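Local coordinates for uncharacterized Thioredoxin-like protein (Aeropyrum pernix, PDB 3HA9) that is of unknown function but, with its thioredoxin-like fold and disulfide-forming CxxC pair, probably acts as a thiol-disulfide oxidoreductase or antioxidant protein, at residues Ser21-Thr24 and Glu28-Ser31; Leu59-Glu64 and Pro150-Leu155. One frame throughout, in Å; residues are numbered along the deposited sequence.

Interaction 1: residues Ser21-Thr24 and Glu28-Ser31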
loop_
_atom_site.group_PDB
_atom_site.type_symbol
_atom_site.label_atom_id
_atom_site.label_comp_id
_atom_site.label_asym_id
_atom_site.label_seq_id
_atom_site.Cartn_x
_atom_site.Cartn_y
_atom_site.Cartn_z
ATOM N N SER A 21 -4.292 10.310 1.048
ATOM C CA SER A 21 -4.566 10.001 2.445
ATOM C C SER A 21 -5.103 8.571 2.548
ATOM O O SER A 21 -5.580 8.001 1.560
ATOM C CB SER A 21 -5.517 11.032 3.064
ATOM O OG SER A 21 -6.855 10.562 3.080
ATOM N N LEU A 22 -4.979 7.982 3.732
ATOM C CA LEU A 22 -5.359 6.597 3.952
ATOM C C LEU A 22 -6.305 6.542 5.142
ATOM O O LEU A 22 -6.144 7.315 6.074
ATOM C CB LEU A 22 -4.117 5.769 4.284
ATOM C CG LEU A 22 -2.882 5.916 3.388
ATOM C CD1 LEU A 22 -1.613 5.816 4.221
ATOM C CD2 LEU A 22 -2.902 4.862 2.321
ATOM N N THR A 23 -7.281 5.636 5.100
ATOM C CA THR A 23 -8.172 5.373 6.238
ATOM C C THR A 23 -7.764 4.055 6.884
ATOM O O THR A 23 -7.864 3.000 6.240
ATOM C CB THR A 23 -9.658 5.238 5.805
ATOM O OG1 THR A 23 -9.803 4.149 4.877
ATOM C CG2 THR A 23 -10.169 6.519 5.169
ATOM N N THR A 24 -7.305 4.090 8.133
ATOM C CA THR A 24 -6.901 2.841 8.792
ATOM C C THR A 24 -8.112 1.961 9.104
ATOM O O THR A 24 -9.253 2.430 9.066
ATOM C CB THR A 24 -6.077 3.063 10.075
ATOM O OG1 THR A 24 -6.927 3.548 11.126
ATOM C CG2 THR A 24 -4.920 4.019 9.817
ATOM N N GLU A 28 -9.190 5.793 11.322
ATOM C CA GLU A 28 -8.332 6.980 11.430
ATOM C C GLU A 28 -7.751 7.376 10.066
ATOM O O GLU A 28 -7.195 6.539 9.359
ATOM C CB GLU A 28 -7.191 6.709 12.411
ATOM C CG GLU A 28 -6.076 7.756 12.386
ATOM C CD GLU A 28 -4.867 7.380 13.237
ATOM O OE1 GLU A 28 -4.102 8.297 13.620
ATOM O OE2 GLU A 28 -4.675 6.178 13.524
ATOM N N VAL A 29 -7.868 8.657 9.720
ATOM C CA VAL A 29 -7.327 9.181 8.458
ATOM C C VAL A 29 -5.874 9.625 8.667
ATOM O O VAL A 29 -5.599 10.461 9.521
ATOM C CB VAL A 29 -8.207 10.344 7.912
ATOM C CG1 VAL A 29 -7.543 11.033 6.713
ATOM C CG2 VAL A 29 -9.602 9.825 7.542
ATOM N N ILE A 30 -4.947 9.042 7.907
ATOM C CA ILE A 30 -3.528 9.408 7.994
ATOM C C ILE A 30 -2.917 9.741 6.631
ATOM O O ILE A 30 -3.517 9.479 5.582
ATOM C CB ILE A 30 -2.664 8.305 8.669
ATOM C CG1 ILE A 30 -2.712 6.991 7.860
ATOM C CG2 ILE A 30 -3.071 8.115 10.129
ATOM C CD1 ILE A 30 -1.545 6.041 8.132
ATOM N N SER A 31 -1.718 10.319 6.664
ATOM C CA SER A 31 -0.933 10.570 5.459
ATOM C C SER A 31 0.517 10.176 5.724
ATOM O O SER A 31 0.819 9.608 6.774
ATOM C CB SER A 31 -1.043 12.040 5.029
ATOM O OG SER A 31 -0.395 12.906 5.952
#
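A small antiparallel beta hairpin brings L22, T23 and T24 against I30, V29 and E28. L22 and I30 form the hydrogen-bonded pair: L22 N donates to I30 O at 2.8 Å, and I30 N to L22 O, both bonds fairly straight. T23 and V29 are the non-hydrogen-bonded pair, where V29 CA comes within 3.3 Å of L22 O in a CA-H...O contact. Toward the turn T24 N donates to E28 O at 2.7 Å, almost linear at 175° but tilted out of the carbonyl plane. The hydroxyl of T24 adds a longer bond, accepting from E28 N at 3.2 Å between N and OG1; its position between backbone N and carbonyl carbon (chi1 73°) sets OG1 beside E28 N, with CG2 close to E28 O and, more loosely, near I30 CG1. A valine in place of T24 would probably leave E28 N without this acceptor and the turn end of the hairpin less firmly tied. On the face holding L22 and I30, the two CD1 methyls touch at 3.9 Å. This face turns inward to strand 114-117, where L22 lies on V116 and I30 on I114. At the other end S21 CA approaches I30 O at 3.3 Å, a second such contact. Paired strands joined by a three-residue connection, with one apolar face laid on the main sheet, are consistent with the N-terminal hairpin that TlpA-like proteins add to the thioredoxin fold.

Interaction 2: residues Leu59-Glu64 and Pro150-Leu155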
loop_
_atom_site.group_PDB
_atom_site.type_symbol
_atom_site.label_atom_id
_atom_site.label_comp_id
_atom_site.label_asym_id
_atom_site.label_seq_id
_atom_site.Cartn_x
_atom_site.Cartn_y
_atom_site.Cartn_z
ATOM N N LEU A 59 7.875 -9.334 3.465
ATOM C CA LEU A 59 7.765 -8.085 4.192
ATOM C C LEU A 59 8.118 -8.214 5.692
ATOM O O LEU A 59 8.661 -7.287 6.292
ATOM C CB LEU A 59 6.370 -7.497 3.970
ATOM C CG LEU A 59 6.063 -7.116 2.515
ATOM C CD1 LEU A 59 4.563 -6.724 2.362
ATOM C CD2 LEU A 59 6.958 -5.968 2.070
ATOM N N ASP A 60 7.821 -9.370 6.281
ATOM C CA ASP A 60 8.190 -9.642 7.682
ATOM C C ASP A 60 9.696 -9.584 7.860
ATOM O O ASP A 60 10.218 -8.954 8.796
ATOM C CB ASP A 60 7.710 -11.041 8.095
ATOM C CG ASP A 60 6.216 -11.120 8.298
ATOM O OD1 ASP A 60 5.562 -10.075 8.501
ATOM O OD2 ASP A 60 5.685 -12.256 8.251
ATOM N N ARG A 61 10.391 -10.252 6.954
ATOM C CA ARG A 61 11.838 -10.321 7.031
ATOM C C ARG A 61 12.449 -8.964 6.765
ATOM O O ARG A 61 13.379 -8.567 7.462
ATOM C CB ARG A 61 12.375 -11.371 6.060
ATOM C CG ARG A 61 12.068 -12.777 6.532
ATOM C CD ARG A 61 11.856 -13.717 5.370
ATOM N NE ARG A 61 13.098 -13.967 4.649
ATOM C CZ ARG A 61 13.185 -14.744 3.578
ATOM N NH1 ARG A 61 12.104 -15.353 3.107
ATOM N NH2 ARG A 61 14.351 -14.906 2.979
ATOM N N LEU A 62 11.907 -8.232 5.787
ATOM C CA LEU A 62 12.452 -6.914 5.466
ATOM C C LEU A 62 12.207 -5.927 6.607
ATOM O O LEU A 62 13.070 -5.100 6.912
ATOM C CB LEU A 62 11.892 -6.399 4.133
ATOM C CG LEU A 62 12.408 -7.196 2.927
ATOM C CD1 LEU A 62 11.532 -6.988 1.708
ATOM C CD2 LEU A 62 13.852 -6.826 2.621
ATOM N N THR A 63 11.043 -6.043 7.250
ATOM C CA THR A 63 10.710 -5.244 8.431
ATOM C C THR A 63 11.714 -5.477 9.559
ATOM O O THR A 63 12.194 -4.519 10.186
ATOM C CB THR A 63 9.282 -5.565 8.935
ATOM O OG1 THR A 63 8.332 -5.115 7.963
ATOM C CG2 THR A 63 8.998 -4.869 10.268
ATOM N N GLU A 64 12.024 -6.746 9.810
ATOM C CA GLU A 64 12.967 -7.116 10.873
ATOM C C GLU A 64 14.387 -6.655 10.540
ATOM O O GLU A 64 15.114 -6.187 11.426
ATOM C CB GLU A 64 12.933 -8.622 11.140
ATOM C CG GLU A 64 13.185 -9.003 12.613
ATOM C CD GLU A 64 14.568 -9.578 12.875
ATOM O OE1 GLU A 64 15.580 -8.855 12.736
ATOM O OE2 GLU A 64 14.646 -10.763 13.253
ATOM N N PRO A 150 6.673 -8.362 -6.740
ATOM C CA PRO A 150 8.129 -8.284 -6.917
ATOM C C PRO A 150 8.843 -9.379 -6.127
ATOM O O PRO A 150 8.339 -9.816 -5.095
ATOM C CB PRO A 150 8.478 -6.915 -6.325
ATOM C CG PRO A 150 7.370 -6.626 -5.363
ATOM C CD PRO A 150 6.149 -7.181 -6.019
ATOM N N SER A 151 10.007 -9.816 -6.604
ATOM C CA SER A 151 10.789 -10.819 -5.892
ATOM C C SER A 151 11.530 -10.210 -4.702
ATOM O O SER A 151 11.657 -8.988 -4.608
ATOM C CB SER A 151 11.803 -11.443 -6.842
ATOM O OG SER A 151 12.792 -10.486 -7.194
ATOM N N LEU A 152 12.030 -11.064 -3.802
ATOM C CA LEU A 152 12.836 -10.600 -2.663
ATOM C C LEU A 152 14.058 -9.815 -3.141
ATOM O O LEU A 152 14.398 -8.776 -2.569
ATOM C CB LEU A 152 13.284 -11.777 -1.773
ATOM C CG LEU A 152 14.140 -11.428 -0.550
ATOM C CD1 LEU A 152 13.454 -10.373 0.318
ATOM C CD2 LEU A 152 14.479 -12.680 0.280
ATOM N N GLY A 153 14.713 -10.336 -4.181
ATOM C CA GLY A 153 15.859 -9.682 -4.797
ATOM C C GLY A 153 15.557 -8.269 -5.264
ATOM O O GLY A 153 16.361 -7.354 -5.051
ATOM N N GLU A 154 14.387 -8.092 -5.886
ATOM C CA GLU A 154 13.958 -6.779 -6.377
ATOM C C GLU A 154 13.729 -5.817 -5.222
ATOM O O GLU A 154 14.194 -4.673 -5.260
ATOM C CB GLU A 154 12.692 -6.893 -7.227
ATOM C CG GLU A 154 12.825 -7.796 -8.424
ATOM C CD GLU A 154 11.611 -7.754 -9.313
ATOM O OE1 GLU A 154 11.564 -6.856 -10.183
ATOM O OE2 GLU A 154 10.712 -8.617 -9.160
ATOM N N LEU A 155 13.031 -6.289 -4.188
ATOM C CA LEU A 155 12.747 -5.468 -3.014
ATOM C C LEU A 155 14.049 -5.043 -2.317
ATOM O O LEU A 155 14.235 -3.865 -2.013
ATOM C CB LEU A 155 11.837 -6.221 -2.036
ATOM C CG LEU A 155 10.423 -6.577 -2.501
ATOM C CD1 LEU A 155 9.809 -7.580 -1.515
ATOM C CD2 LEU A 155 9.541 -5.341 -2.628
#
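R61 and L62, on the helix that starts at the second cysteine of the CxxC pair of this thioredoxin-like fold, meet L152 and L155 in the first turn of the C-terminal helix 152-161. Ahead of them on helix 52-65, L59 turns to the central sheet, packing on I41 and W43. Its carbonyl oxygen accepts two hydrogen bonds, from T63 N and from T63 OG1, which approach from opposite faces of its plane; T63 OG1 is also bonded to W113 NE1. R61, bent at chi2 and chi3, sets its NH2 3.5 Å from L152 CD2; the two side chains run at about a right angle. The charge itself is met within its own helix, by a salt bridge from R61 NH1 to D57. The next residue, L62, is buried and reaches across with one branch: its CD1 lies 3.7 Å from L155 CD1 and 4.1 Å from L152 CD1. L152 thus splits its methyls, CD1 to L62 and CD2 to R61, and its CG, trans to the backbone N (chi1 180°), carries both toward helix 52-65. L155, buried where L152 is only partly so, also touches L58 of helix 52-65 and I134 and I136 of strand 133-138. The start of helix 152-161 is closed by a capping box: E154 N donates to S151 OG at 3.2 Å, and S151 N donates to E154 OE2 at 2.9 Å, reaching the carboxylate on its anti side, 26° out of the carboxylate plane.

In the fold
Interactions 1 and 2 lie on opposite sides of the chain's centre, their own centres about 24 Å apart, and share no strand or helix. Interaction 1 is a surface contact between neighbours in sequence and is carried mainly by backbone hydrogen bonds, with a single apolar face turned to edge strand 114-117. Interaction 2 is partly buried and joins helices far apart in the chain; no hydrogen bond crosses it, and leucine methyls do the work, with an arginine at its exposed margin. Both rest on the same five-stranded sheet, the hairpin against strand 114-117 and L155 against strand 133-138.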